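Local coordinates for aryl acylamidase (bacterium CSBL00001, PDB 4YJ6), which probably hydrolyses the amide bond of N-acyl aryl amines, as an aryl acylamidase of the amidase signature family, at residues G184-I190 against C431-N437; S319-C323 against D425-G429; G440-V446 against M458-R464. Residue numbers count along the deposited sequence, not the author numbering.

Contact 1. Residues G184-I190 against C431-N437. With PO4 (phosphate ion), chain B.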
ATOM      1  N   GLY A 184       1.441   7.156  -2.101  1.00 10.46           N
ATOM      2  CA  GLY A 184       1.929   8.456  -2.547  1.00  8.89           C
ATOM      3  C   GLY A 184       3.279   8.746  -1.843  1.00 10.49           C
ATOM      4  O   GLY A 184       4.060   9.553  -2.352  1.00  9.94           O
ATOM      5  N   GLY A 185       3.533   8.076  -0.719  1.00  8.50           N
ATOM      6  CA  GLY A 185       4.828   8.183  -0.014  1.00  9.21           C
ATOM      7  C   GLY A 185       5.258   6.826   0.504  1.00 12.21           C
ATOM      8  O   GLY A 185       6.172   6.713   1.303  1.00 11.28           O
ATOM      9  N   GLY A 186       4.600   5.769   0.030  1.00 10.94           N
ATOM     10  CA  GLY A 186       4.969   4.444   0.460  1.00 10.16           C
ATOM     11  C   GLY A 186       3.818   3.564   0.920  1.00 10.12           C
ATOM     12  O   GLY A 186       4.053   2.444   1.345  1.00 11.25           O
ATOM     13  N   SER A 187       2.580   4.022   0.789  1.00 10.42           N
ATOM     14  CA  SER A 187       1.530   3.422   1.607  1.00 11.34           C
ATOM     15  C   SER A 187       0.951   2.066   1.213  1.00 10.65           C
ATOM     16  O   SER A 187       0.120   1.541   1.937  1.00 11.05           O
ATOM     17  CB  SER A 187       0.427   4.445   1.811  1.00 12.15           C
ATOM     18  OG  SER A 187       0.947   5.471   2.665  1.00 12.62           O
ATOM     19  N   ILE A 188       1.381   1.477   0.097  1.00 10.42           N
ATOM     20  CA  ILE A 188       1.138   0.053  -0.134  1.00 10.46           C
ATOM     21  C   ILE A 188       2.156  -0.754   0.679  1.00 10.61           C
ATOM     22  O   ILE A 188       1.884  -1.872   1.137  1.00 11.29           O
ATOM     23  CB  ILE A 188       1.328  -0.263  -1.632  1.00  9.06           C
ATOM     24  CG1 ILE A 188       0.121   0.273  -2.421  1.00  9.92           C
ATOM     25  CG2 ILE A 188       1.477  -1.779  -1.892  1.00 11.89           C
ATOM     26  CD1 ILE A 188       0.465   0.449  -3.903  1.00 10.38           C
ATOM     27  N   ARG A 189       3.343  -0.174   0.835  1.00  8.87           N
ATOM     28  CA  ARG A 189       4.516  -0.887   1.303  1.00 10.03           C
ATOM     29  C   ARG A 189       4.748  -0.716   2.807  1.00  9.77           C
ATOM     30  O   ARG A 189       5.216  -1.645   3.476  1.00 11.72           O
ATOM     31  CB  ARG A 189       5.760  -0.362   0.523  1.00  8.27           C
ATOM     32  CG  ARG A 189       5.637  -0.676  -0.989  1.00  9.24           C
ATOM     33  CD  ARG A 189       6.636   0.131  -1.838  1.00  7.87           C
ATOM     34  NE  ARG A 189       6.186   1.516  -1.968  1.00  9.64           N
ATOM     35  CZ  ARG A 189       7.021   2.535  -2.233  1.00 10.41           C
ATOM     36  NH1 ARG A 189       8.346   2.332  -2.304  1.00 10.46           N
ATOM     37  NH2 ARG A 189       6.539   3.748  -2.391  1.00 10.06           N
ATOM     38  N   ILE A 190       4.471   0.478   3.314  1.00 10.27           N
ATOM     39  CA  ILE A 190       4.693   0.806   4.739  1.00 10.03           C
ATOM     40  C   ILE A 190       3.929  -0.158   5.667  1.00 11.80           C
ATOM     41  O   ILE A 190       4.538  -0.835   6.496  1.00 11.90           O
ATOM     42  CB  ILE A 190       4.262   2.248   5.027  1.00 12.07           C
ATOM     43  CG1 ILE A 190       5.181   3.240   4.295  1.00 11.43           C
ATOM     44  CG2 ILE A 190       4.300   2.548   6.529  1.00 13.07           C
ATOM     45  CD1 ILE A 190       4.511   4.605   4.087  1.00 12.53           C
ATOM     46  N   CYS A 431       9.587   6.805   6.485  1.00 12.49           N
ATOM     47  CA  CYS A 431       9.036   5.964   5.419  1.00 12.43           C
ATOM     48  C   CYS A 431       9.919   6.112   4.177  1.00 11.77           C
ATOM     49  O   CYS A 431       9.561   6.853   3.243  1.00 13.60           O
ATOM     50  CB  CYS A 431       7.593   6.381   5.075  1.00 12.28           C
ATOM     51  SG  CYS A 431       6.506   6.413   6.548  1.00 13.44           S
HETATM   52  N   MSE A 432      11.046   5.396   4.164  1.00 11.04           N
HETATM   53  CA  MSE A 432      12.078   5.557   3.136  1.00 10.30           C
HETATM   54  C   MSE A 432      11.578   5.200   1.750  1.00 13.29           C
HETATM   55  O   MSE A 432      12.175   5.592   0.757  1.00 11.71           O
HETATM   56  CB  MSE A 432      13.295   4.730   3.535  1.00 10.83           C
HETATM   57  CG  MSE A 432      13.729   5.156   4.902  1.00 10.73           C
HETATM   58 SE   MSE A 432      15.474   4.349   5.199  1.00 30.84          SE
HETATM   59  CE  MSE A 432      14.976   2.513   5.551  1.00 13.25           C
ATOM     60  N   THR A 433      10.471   4.454   1.728  1.00 10.95           N
ATOM     61  CA  THR A 433       9.683   4.186   0.516  1.00 10.30           C
ATOM     62  C   THR A 433       9.385   5.416  -0.346  1.00 11.28           C
ATOM     63  O   THR A 433       9.167   5.267  -1.565  1.00  9.83           O
ATOM     64  CB  THR A 433       8.303   3.640   0.957  1.00 10.48           C
ATOM     65  OG1 THR A 433       7.810   4.404   2.066  1.00 11.22           O
ATOM     66  CG2 THR A 433       8.473   2.215   1.459  1.00 11.51           C
ATOM     67  N   TYR A 434       9.321   6.617   0.249  1.00  9.92           N
ATOM     68  CA  TYR A 434       8.849   7.757  -0.551  1.00  9.31           C
ATOM     69  C   TYR A 434       9.805   8.071  -1.707  1.00  9.98           C
ATOM     70  O   TYR A 434       9.401   8.796  -2.643  1.00  9.37           O
ATOM     71  CB  TYR A 434       8.553   9.033   0.280  1.00  9.08           C
ATOM     72  CG  TYR A 434       9.746   9.702   0.962  1.00  9.96           C
ATOM     73  CD1 TYR A 434      10.749  10.335   0.212  1.00  9.27           C
ATOM     74  CD2 TYR A 434       9.824   9.758   2.350  1.00 11.27           C
ATOM     75  CE1 TYR A 434      11.834  10.960   0.845  1.00 12.63           C
ATOM     76  CE2 TYR A 434      10.889  10.373   2.988  1.00 13.11           C
ATOM     77  CZ  TYR A 434      11.889  10.972   2.235  1.00 12.91           C
ATOM     78  OH  TYR A 434      12.953  11.597   2.876  1.00 12.01           O
ATOM     79  N   LEU A 435      11.038   7.566  -1.660  1.00 11.13           N
ATOM     80  CA  LEU A 435      11.961   7.832  -2.780  1.00  9.91           C
ATOM     81  C   LEU A 435      11.372   7.354  -4.121  1.00  9.35           C
ATOM     82  O   LEU A 435      11.614   7.991  -5.139  1.00 10.21           O
ATOM     83  CB  LEU A 435      13.322   7.194  -2.565  1.00 10.51           C
ATOM     84  CG  LEU A 435      14.056   7.708  -1.334  1.00 11.39           C
ATOM     85  CD1 LEU A 435      15.377   6.905  -1.157  1.00 11.74           C
ATOM     86  CD2 LEU A 435      14.334   9.190  -1.454  1.00 12.14           C
ATOM     87  N   THR A 436      10.625   6.235  -4.147  1.00  9.83           N
ATOM     88  CA  THR A 436      10.102   5.766  -5.443  1.00  9.08           C
ATOM     89  C   THR A 436       8.818   6.495  -5.830  1.00  9.81           C
ATOM     90  O   THR A 436       8.392   6.423  -6.977  1.00 11.68           O
ATOM     91  CB  THR A 436       9.808   4.253  -5.457  1.00  9.67           C
ATOM     92  OG1 THR A 436       8.751   3.970  -4.542  1.00 10.16           O
ATOM     93  CG2 THR A 436      11.056   3.464  -5.037  1.00 10.68           C
ATOM     94  N   ASN A 437       8.196   7.213  -4.902  1.00  9.18           N
ATOM     95  CA  ASN A 437       7.144   8.151  -5.315  1.00  9.66           C
ATOM     96  C   ASN A 437       7.769   9.383  -5.978  1.00  9.71           C
ATOM     97  O   ASN A 437       7.148  10.033  -6.787  1.00 10.97           O
ATOM     98  CB  ASN A 437       6.268   8.564  -4.124  1.00 10.61           C
ATOM     99  CG  ASN A 437       5.641   7.365  -3.460  1.00 11.34           C
ATOM    100  OD1 ASN A 437       6.196   6.838  -2.501  1.00 10.83           O
ATOM    101  ND2 ASN A 437       4.500   6.907  -3.978  1.00  8.85           N
TER
HETATM  102  P   PO4 B 601       0.260   8.198   1.044  1.00 13.33           P
HETATM  103  O1  PO4 B 601       0.750   8.806   2.372  1.00 14.22           O
HETATM  104  O2  PO4 B 601       0.318   9.343   0.062  1.00 13.92           O
HETATM  105  O3  PO4 B 601       1.207   7.111   0.669  1.00 12.00           O
HETATM  106  O4  PO4 B 601      -1.160   7.696   1.130  1.00 13.35           O
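Hydrogen bonds lead this contact. Thr433 OG1 donates to Gly185 O at 2.9 Å. Arg189 reaches across, and its NH1 and NH2 each make a weak bond to Thr433 O, both at 3.1 Å. The stronger partner of Arg189 is Asp183, in a salt bridge; Asn437 ND2 also bonds Asp183. Apolar contact is small: Ile190 CD1 touches Cys431 SG at 3.6 Å. The backbones come close, with Gly185 CA and Tyr434 CA 4.1 Å apart. Gly186 has positive phi, and a CB there would lie 1.9 Å from Thr433 OG1. The phosphate, probably from the crystallisation liquor, takes bonds at O3 from Gly184 N (2.8 Å), Gly185 N (2.9 Å) and Ser187 OG (2.6 Å). In amidase signature enzymes a glycine-rich loop of this kind carries the nucleophilic serine, so this is probably the active-site pocket. The 184-190 loop joins strand 178-183 to helix 190-195. The 431-437 segment, a turn leading into helix 434-439, lies against it, while Tyr434 and Leu435 pack on helix 315-339.

Contact 2. Residues S319-C323 against D425-G429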
ATOM      1  N   SER A 319      11.884  14.957   2.997  1.00 12.72           N
ATOM      2  CA  SER A 319      10.551  14.801   3.553  1.00 12.36           C
ATOM      3  C   SER A 319       9.757  16.100   3.512  1.00 14.69           C
ATOM      4  O   SER A 319       8.535  16.072   3.272  1.00 11.80           O
ATOM      5  CB  SER A 319      10.560  14.220   4.983  1.00 14.56           C
ATOM      6  OG  SER A 319      11.144  15.127   5.925  1.00 14.76           O
ATOM      7  N   ASP A 320      10.415  17.232   3.759  1.00 13.70           N
ATOM      8  CA  ASP A 320       9.715  18.512   3.632  1.00 14.18           C
ATOM      9  C   ASP A 320       9.188  18.724   2.199  1.00 13.01           C
ATOM     10  O   ASP A 320       8.058  19.182   2.007  1.00 12.79           O
ATOM     11  CB  ASP A 320      10.635  19.694   3.976  1.00 13.96           C
ATOM     12  CG  ASP A 320      10.870  19.877   5.480  1.00 18.18           C
ATOM     13  OD1 ASP A 320      10.161  19.267   6.302  1.00 15.86           O
ATOM     14  OD2 ASP A 320      11.784  20.669   5.831  1.00 16.92           O
ATOM     15  N   ALA A 321      10.001  18.389   1.199  1.00 13.21           N
ATOM     16  CA  ALA A 321       9.574  18.525  -0.205  1.00 13.80           C
ATOM     17  C   ALA A 321       8.408  17.595  -0.483  1.00 12.73           C
ATOM     18  O   ALA A 321       7.432  17.980  -1.145  1.00 11.51           O
ATOM     19  CB  ALA A 321      10.739  18.198  -1.173  1.00 13.92           C
ATOM     20  N   TRP A 322       8.494  16.359  -0.004  1.00 12.01           N
ATOM     21  CA  TRP A 322       7.340  15.428  -0.159  1.00 12.15           C
ATOM     22  C   TRP A 322       6.065  15.981   0.450  1.00 11.39           C
ATOM     23  O   TRP A 322       4.997  15.983  -0.189  1.00 11.03           O
ATOM     24  CB  TRP A 322       7.657  14.084   0.504  1.00 10.75           C
ATOM     25  CG  TRP A 322       6.542  13.044   0.261  1.00 11.36           C
ATOM     26  CD1 TRP A 322       6.437  12.179  -0.811  1.00 12.60           C
ATOM     27  CD2 TRP A 322       5.423  12.767   1.103  1.00 12.11           C
ATOM     28  NE1 TRP A 322       5.316  11.409  -0.678  1.00 10.75           N
ATOM     29  CE2 TRP A 322       4.676  11.745   0.487  1.00 11.18           C
ATOM     30  CE3 TRP A 322       4.958  13.313   2.313  1.00 11.99           C
ATOM     31  CZ2 TRP A 322       3.504  11.242   1.042  1.00 12.44           C
ATOM     32  CZ3 TRP A 322       3.803  12.827   2.866  1.00 14.90           C
ATOM     33  CH2 TRP A 322       3.068  11.793   2.228  1.00 13.37           C
ATOM     34  N   CYS A 323       6.165  16.507   1.671  1.00 11.53           N
ATOM     35  CA  CYS A 323       4.986  17.068   2.326  1.00 11.81           C
ATOM     36  C   CYS A 323       4.397  18.218   1.546  1.00 12.17           C
ATOM     37  O   CYS A 323       3.174  18.324   1.422  1.00 12.09           O
ATOM     38  CB  CYS A 323       5.327  17.533   3.757  1.00 12.63           C
ATOM     39  SG  CYS A 323       5.604  16.163   4.922  1.00 13.10           S
ATOM     40  N   ASP A 425      10.929  13.499  10.532  1.00 13.61           N
ATOM     41  CA  ASP A 425       9.519  13.859  10.442  1.00 13.09           C
ATOM     42  C   ASP A 425       8.636  12.661  10.865  1.00 14.95           C
ATOM     43  O   ASP A 425       8.762  11.546  10.341  1.00 14.91           O
ATOM     44  CB  ASP A 425       9.196  14.271   9.007  1.00 13.77           C
ATOM     45  CG  ASP A 425       7.762  14.747   8.850  1.00 16.01           C
ATOM     46  OD1 ASP A 425       6.872  13.892   8.817  1.00 16.43           O
ATOM     47  OD2 ASP A 425       7.531  15.965   8.765  1.00 17.31           O
ATOM     48  N   PRO A 426       7.765  12.875  11.855  1.00 14.79           N
ATOM     49  CA  PRO A 426       7.041  11.744  12.422  1.00 13.63           C
ATOM     50  C   PRO A 426       5.903  11.266  11.523  1.00 16.06           C
ATOM     51  O   PRO A 426       5.420  10.151  11.735  1.00 15.16           O
ATOM     52  CB  PRO A 426       6.472  12.319  13.728  1.00 15.42           C
ATOM     53  CG  PRO A 426       6.297  13.746  13.451  1.00 16.91           C
ATOM     54  CD  PRO A 426       7.466  14.127  12.576  1.00 16.93           C
ATOM     55  N   LEU A 427       5.501  12.077  10.550  1.00 14.52           N
ATOM     56  CA  LEU A 427       4.433  11.648   9.627  1.00 15.04           C
ATOM     57  C   LEU A 427       4.985  10.732   8.550  1.00 16.41           C
ATOM     58  O   LEU A 427       4.408   9.695   8.246  1.00 15.01           O
ATOM     59  CB  LEU A 427       3.776  12.850   8.944  1.00 14.90           C
ATOM     60  CG  LEU A 427       3.284  13.990   9.837  1.00 16.83           C
ATOM     61  CD1 LEU A 427       2.566  15.019   8.961  1.00 16.90           C
ATOM     62  CD2 LEU A 427       2.346  13.452  10.942  1.00 19.00           C
ATOM     63  N   ILE A 428       6.118  11.097   7.957  1.00 13.32           N
ATOM     64  CA  ILE A 428       6.555  10.377   6.772  1.00 12.91           C
ATOM     65  C   ILE A 428       8.076  10.203   6.707  1.00 13.36           C
ATOM     66  O   ILE A 428       8.590   9.505   5.841  1.00 13.14           O
ATOM     67  CB  ILE A 428       6.081  11.125   5.496  1.00 13.47           C
ATOM     68  CG1 ILE A 428       6.027  10.210   4.270  1.00 14.71           C
ATOM     69  CG2 ILE A 428       7.005  12.293   5.184  1.00 13.92           C
ATOM     70  CD1 ILE A 428       4.930   9.117   4.360  1.00 13.20           C
ATOM     71  N   GLY A 429       8.814  10.851   7.600  1.00 13.77           N
ATOM     72  CA  GLY A 429      10.276  10.887   7.436  1.00 13.35           C
ATOM     73  C   GLY A 429      10.984   9.547   7.476  1.00 13.93           C
ATOM     74  O   GLY A 429      12.052   9.383   6.846  1.00 14.63           O
TER
HETATM   75  O   HOH W   1      12.459  14.190   8.228  1.00 13.64           O
HETATM   76  O   HOH W   2       9.210  16.746   6.619  1.00 14.76           O
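Asp425, first in 425-429, meets the helix through water. Its backbone N donates to water 1 at 2.9 Å, and that water donates to Ser319 OG at 2.8 Å. Water 2 accepts from Ser319 OG at 2.6 Å and donates to Asp425 OD2 at 2.8 Å and Asp320 OD1 at 2.7 Å. No direct hydrogen bond joins the two segments. The other carboxylate oxygen works within the loop: Asp425 OD1 accepts from Leu427 N at 2.9 Å and from Ile428 N at 3.0 Å. Pro426 and Leu427 carry the turn round to Ile428, the main apolar contact. Ile428 CG1 sits over the face of Trp322, 3.8 Å from the centroid of its six-membered ring, a CH-pi contact. Ile428 CG2 lies 3.7 Å from Trp322 CE3 and 4.1 Å from Cys323 SG. Gly429 then passes Ser319, with its CA 4.1 Å from Ser319 CB. Gly429 N also bonds Asp425 O at 2.8 Å. Trp322 NE1 bonds Gly184 O, and the nearest atoms of its side chain and the bound phosphate are about 4 Å apart. An Asx turn, extended to an Asx motif, thus presents Ile428 to helix 315-339 beside the probable active-site pocket.

Contact 3. Residues G440-V446 against M458-R464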
ATOM      1  N   GLY A 440       9.550   6.842  -9.506  1.00  8.58           N
ATOM      2  CA  GLY A 440       8.661   6.135 -10.418  1.00 10.19           C
ATOM      3  C   GLY A 440       8.994   4.655 -10.570  1.00 11.43           C
ATOM      4  O   GLY A 440       8.291   3.930 -11.250  1.00  8.97           O
ATOM      5  N   HIS A 441      10.053   4.198  -9.918  1.00 10.02           N
ATOM      6  CA  HIS A 441      10.487   2.791 -10.015  1.00  9.92           C
ATOM      7  C   HIS A 441       9.534   1.867  -9.305  1.00  9.46           C
ATOM      8  O   HIS A 441       9.011   2.229  -8.273  1.00 10.16           O
ATOM      9  CB  HIS A 441      11.868   2.665  -9.339  1.00  9.20           C
ATOM     10  CG  HIS A 441      12.931   3.416 -10.055  1.00 10.43           C
ATOM     11  ND1 HIS A 441      13.027   4.798 -10.024  1.00 10.49           N
ATOM     12  CD2 HIS A 441      13.918   2.985 -10.879  1.00 12.06           C
ATOM     13  CE1 HIS A 441      14.027   5.172 -10.794  1.00 11.01           C
ATOM     14  NE2 HIS A 441      14.578   4.096 -11.336  1.00 11.31           N
ATOM     15  N   PRO A 442       9.315   0.666  -9.846  1.00  9.09           N
ATOM     16  CA  PRO A 442       8.502  -0.335  -9.152  1.00  9.65           C
ATOM     17  C   PRO A 442       9.253  -0.859  -7.902  1.00  9.13           C
ATOM     18  O   PRO A 442      10.471  -0.982  -7.975  1.00  9.65           O
ATOM     19  CB  PRO A 442       8.389  -1.455 -10.187  1.00 10.37           C
ATOM     20  CG  PRO A 442       9.711  -1.380 -11.006  1.00  9.70           C
ATOM     21  CD  PRO A 442       9.905   0.154 -11.108  1.00  8.37           C
ATOM     22  N   SER A 443       8.549  -1.190  -6.823  1.00  8.93           N
ATOM     23  CA  SER A 443       9.208  -1.791  -5.680  1.00 10.39           C
ATOM     24  C   SER A 443       8.194  -2.605  -4.889  1.00 10.19           C
ATOM     25  O   SER A 443       6.991  -2.370  -4.995  1.00 10.34           O
ATOM     26  CB  SER A 443       9.844  -0.710  -4.778  1.00 11.21           C
ATOM     27  OG  SER A 443       8.862   0.113  -4.149  1.00 10.15           O
ATOM     28  N   ALA A 444       8.684  -3.543  -4.087  1.00  9.74           N
ATOM     29  CA  ALA A 444       7.771  -4.311  -3.248  1.00  9.25           C
ATOM     30  C   ALA A 444       8.409  -4.496  -1.888  1.00 10.90           C
ATOM     31  O   ALA A 444       9.611  -4.684  -1.793  1.00 11.51           O
ATOM     32  CB  ALA A 444       7.476  -5.677  -3.891  1.00  9.99           C
ATOM     33  N   SER A 445       7.593  -4.439  -0.845  1.00 11.58           N
ATOM     34  CA  SER A 445       8.074  -4.771   0.488  1.00 11.26           C
ATOM     35  C   SER A 445       7.880  -6.275   0.716  1.00 12.65           C
ATOM     36  O   SER A 445       6.754  -6.764   0.655  1.00 11.34           O
ATOM     37  CB  SER A 445       7.352  -3.978   1.565  1.00 12.88           C
ATOM     38  OG  SER A 445       7.922  -4.303   2.846  1.00 12.58           O
ATOM     39  N   VAL A 446       8.980  -6.981   0.990  1.00 10.72           N
ATOM     40  CA  VAL A 446       8.950  -8.404   1.339  1.00 12.01           C
ATOM     41  C   VAL A 446       9.226  -8.605   2.838  1.00 11.83           C
ATOM     42  O   VAL A 446      10.166  -8.034   3.389  1.00 11.79           O
ATOM     43  CB  VAL A 446       9.982  -9.272   0.535  1.00 13.45           C
ATOM     44  CG1 VAL A 446       9.613  -9.282  -0.947  1.00 17.65           C
ATOM     45  CG2 VAL A 446      11.436  -8.777   0.684  1.00 15.67           C
HETATM   46  N   MSE A 458      11.842  -5.744   3.902  1.00 11.68           N
HETATM   47  CA  MSE A 458      12.895  -5.321   2.986  1.00 10.15           C
HETATM   48  C   MSE A 458      12.284  -4.870   1.663  1.00 14.42           C
HETATM   49  O   MSE A 458      11.376  -5.516   1.152  1.00 12.73           O
HETATM   50  CB  MSE A 458      13.826  -6.486   2.704  1.00 14.00           C
HETATM   51  CG  MSE A 458      14.692  -6.200   1.519  1.00 15.98           C
HETATM   52 SE   MSE A 458      16.032  -7.623   1.468  1.00 44.07          SE
HETATM   53  CE  MSE A 458      14.923  -9.003   0.777  1.00 21.37           C
ATOM     54  N   LEU A 459      12.752  -3.736   1.137  1.00 11.27           N
ATOM     55  CA  LEU A 459      12.222  -3.235  -0.136  1.00  9.74           C
ATOM     56  C   LEU A 459      13.103  -3.730  -1.262  1.00 11.19           C
ATOM     57  O   LEU A 459      14.328  -3.631  -1.199  1.00 12.13           O
ATOM     58  CB  LEU A 459      12.240  -1.705  -0.132  1.00 10.08           C
ATOM     59  CG  LEU A 459      11.405  -1.093  -1.278  1.00 10.31           C
ATOM     60  CD1 LEU A 459       9.912  -1.403  -1.008  1.00  9.23           C
ATOM     61  CD2 LEU A 459      11.619   0.421  -1.344  1.00  9.27           C
ATOM     62  N   ILE A 460      12.473  -4.306  -2.279  1.00  8.90           N
ATOM     63  CA  ILE A 460      13.150  -4.669  -3.502  1.00  9.04           C
ATOM     64  C   ILE A 460      12.735  -3.673  -4.573  1.00 11.81           C
ATOM     65  O   ILE A 460      11.540  -3.556  -4.874  1.00 10.19           O
ATOM     66  CB  ILE A 460      12.701  -6.083  -3.936  1.00  9.81           C
ATOM     67  CG1 ILE A 460      13.025  -7.104  -2.828  1.00 14.26           C
ATOM     68  CG2 ILE A 460      13.307  -6.482  -5.320  1.00 10.91           C
ATOM     69  CD1 ILE A 460      12.600  -8.561  -3.166  1.00 12.78           C
ATOM     70  N   ILE A 461      13.703  -2.951  -5.137  1.00  8.59           N
ATOM     71  CA  ILE A 461      13.397  -1.946  -6.154  1.00 10.38           C
ATOM     72  C   ILE A 461      13.931  -2.403  -7.513  1.00  9.96           C
ATOM     73  O   ILE A 461      15.098  -2.856  -7.606  1.00  9.71           O
ATOM     74  CB  ILE A 461      14.063  -0.584  -5.784  1.00 10.64           C
ATOM     75  CG1 ILE A 461      13.692  -0.154  -4.349  1.00 12.13           C
ATOM     76  CG2 ILE A 461      13.664   0.504  -6.825  1.00  8.48           C
ATOM     77  CD1 ILE A 461      14.381   1.210  -3.892  1.00 13.12           C
ATOM     78  N   GLY A 462      13.110  -2.284  -8.570  1.00  9.87           N
ATOM     79  CA  GLY A 462      13.595  -2.555  -9.913  1.00 10.05           C
ATOM     80  C   GLY A 462      13.815  -1.297 -10.709  1.00  9.05           C
ATOM     81  O   GLY A 462      13.435  -0.197 -10.289  1.00  9.01           O
ATOM     82  N   ASP A 463      14.436  -1.469 -11.876  1.00  9.17           N
ATOM     83  CA  ASP A 463      14.615  -0.374 -12.835  1.00 10.18           C
ATOM     84  C   ASP A 463      13.229   0.088 -13.271  1.00  9.88           C
ATOM     85  O   ASP A 463      12.229  -0.613 -13.064  1.00  9.44           O
ATOM     86  CB  ASP A 463      15.379  -0.919 -14.047  1.00 10.69           C
ATOM     87  CG  ASP A 463      15.905   0.149 -14.976  1.00 12.60           C
ATOM     88  OD1 ASP A 463      15.875   1.355 -14.668  1.00 11.55           O
ATOM     89  OD2 ASP A 463      16.413  -0.263 -16.046  1.00 16.39           O
ATOM     90  N   ARG A 464      13.164   1.277 -13.863  1.00  9.49           N
ATOM     91  CA  ARG A 464      11.870   1.710 -14.421  1.00  9.68           C
ATOM     92  C   ARG A 464      11.261   0.621 -15.283  1.00  9.98           C
ATOM     93  O   ARG A 464      11.919   0.047 -16.141  1.00 10.05           O
ATOM     94  CB  ARG A 464      12.042   3.028 -15.223  1.00  9.66           C
ATOM     95  CG  ARG A 464      12.382   4.258 -14.325  1.00 12.85           C
ATOM     96  CD  ARG A 464      11.148   4.879 -13.576  1.00 12.48           C
ATOM     97  NE  ARG A 464      10.193   5.395 -14.529  1.00 18.93           N
ATOM     98  CZ  ARG A 464       9.694   6.626 -14.598  1.00 14.08           C
ATOM     99  NH1 ARG A 464       9.909   7.619 -13.706  1.00 12.62           N
ATOM    100  NH2 ARG A 464       8.868   6.838 -15.571  1.00 12.11           N
TER
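Strands 443-451 and 454-462 form a beta hairpin inside the large mixed sheet. Ala444 with Ile460 and Val446 with Met458 are hydrogen-bonded antiparallel pairs. Ser443 with Ile461 and Ser445 with Leu459 are non-hydrogen-bonded pairs. Gly462 N extends the ladder to Pro442 O at 3.0 Å. On the face of Ala444, Val446, Met458 and Ile460, the m rotamer of Val446 places CG2 3.5 Å from CE of selenomethionine Met458. Val446 CG1 lies 3.8 Å from Ile460 CD1. Helices 284-299 and 467-480 cover this face. On the other face, Leu459 takes t and p angles that bring CD1 over the neighbouring strand, 3.6 Å from Ser443 OG and 3.4 Å from Ala444 O. Ser443 is p and bonds Gln201; Ser445 is t and bonds Thr399. Past the paired strands, Arg464 has its first three chi angles all m. This folds the side chain over the His441 ring, with Arg464 CG 3.9 Å from the ring centroid in a CH-pi contact. Arg464 NH1 then bonds Ser439 O. The positive phi of Gly440 by itself calls for glycine, and a CB there would also lie 2.4 Å from Arg464 NH1.

From the N terminus, the chain first reaches the glycine-rich loop at 184-190. Contact 1 closes a loop of 240 intervening residues when 431-437 returns to it. Contact 2 is nested inside, closing a loop of 101 residues and joining helix 315-339 to the loop before helix 434-439. Contact 3 follows in series as a short-range hairpin, with 11 residues between its segments; no contacts cross. Contacts 1 and 2 touch where Tyr434 CD2 lies 3.7 Å from Ile428 O. Contacts 1 and 3 meet where Arg189 CD lies 3.7 Å from Leu459 CD1. Contacts 2 and 3 do not touch. Contact 1 therefore lies between the helix 315-339 region and the large mixed sheet.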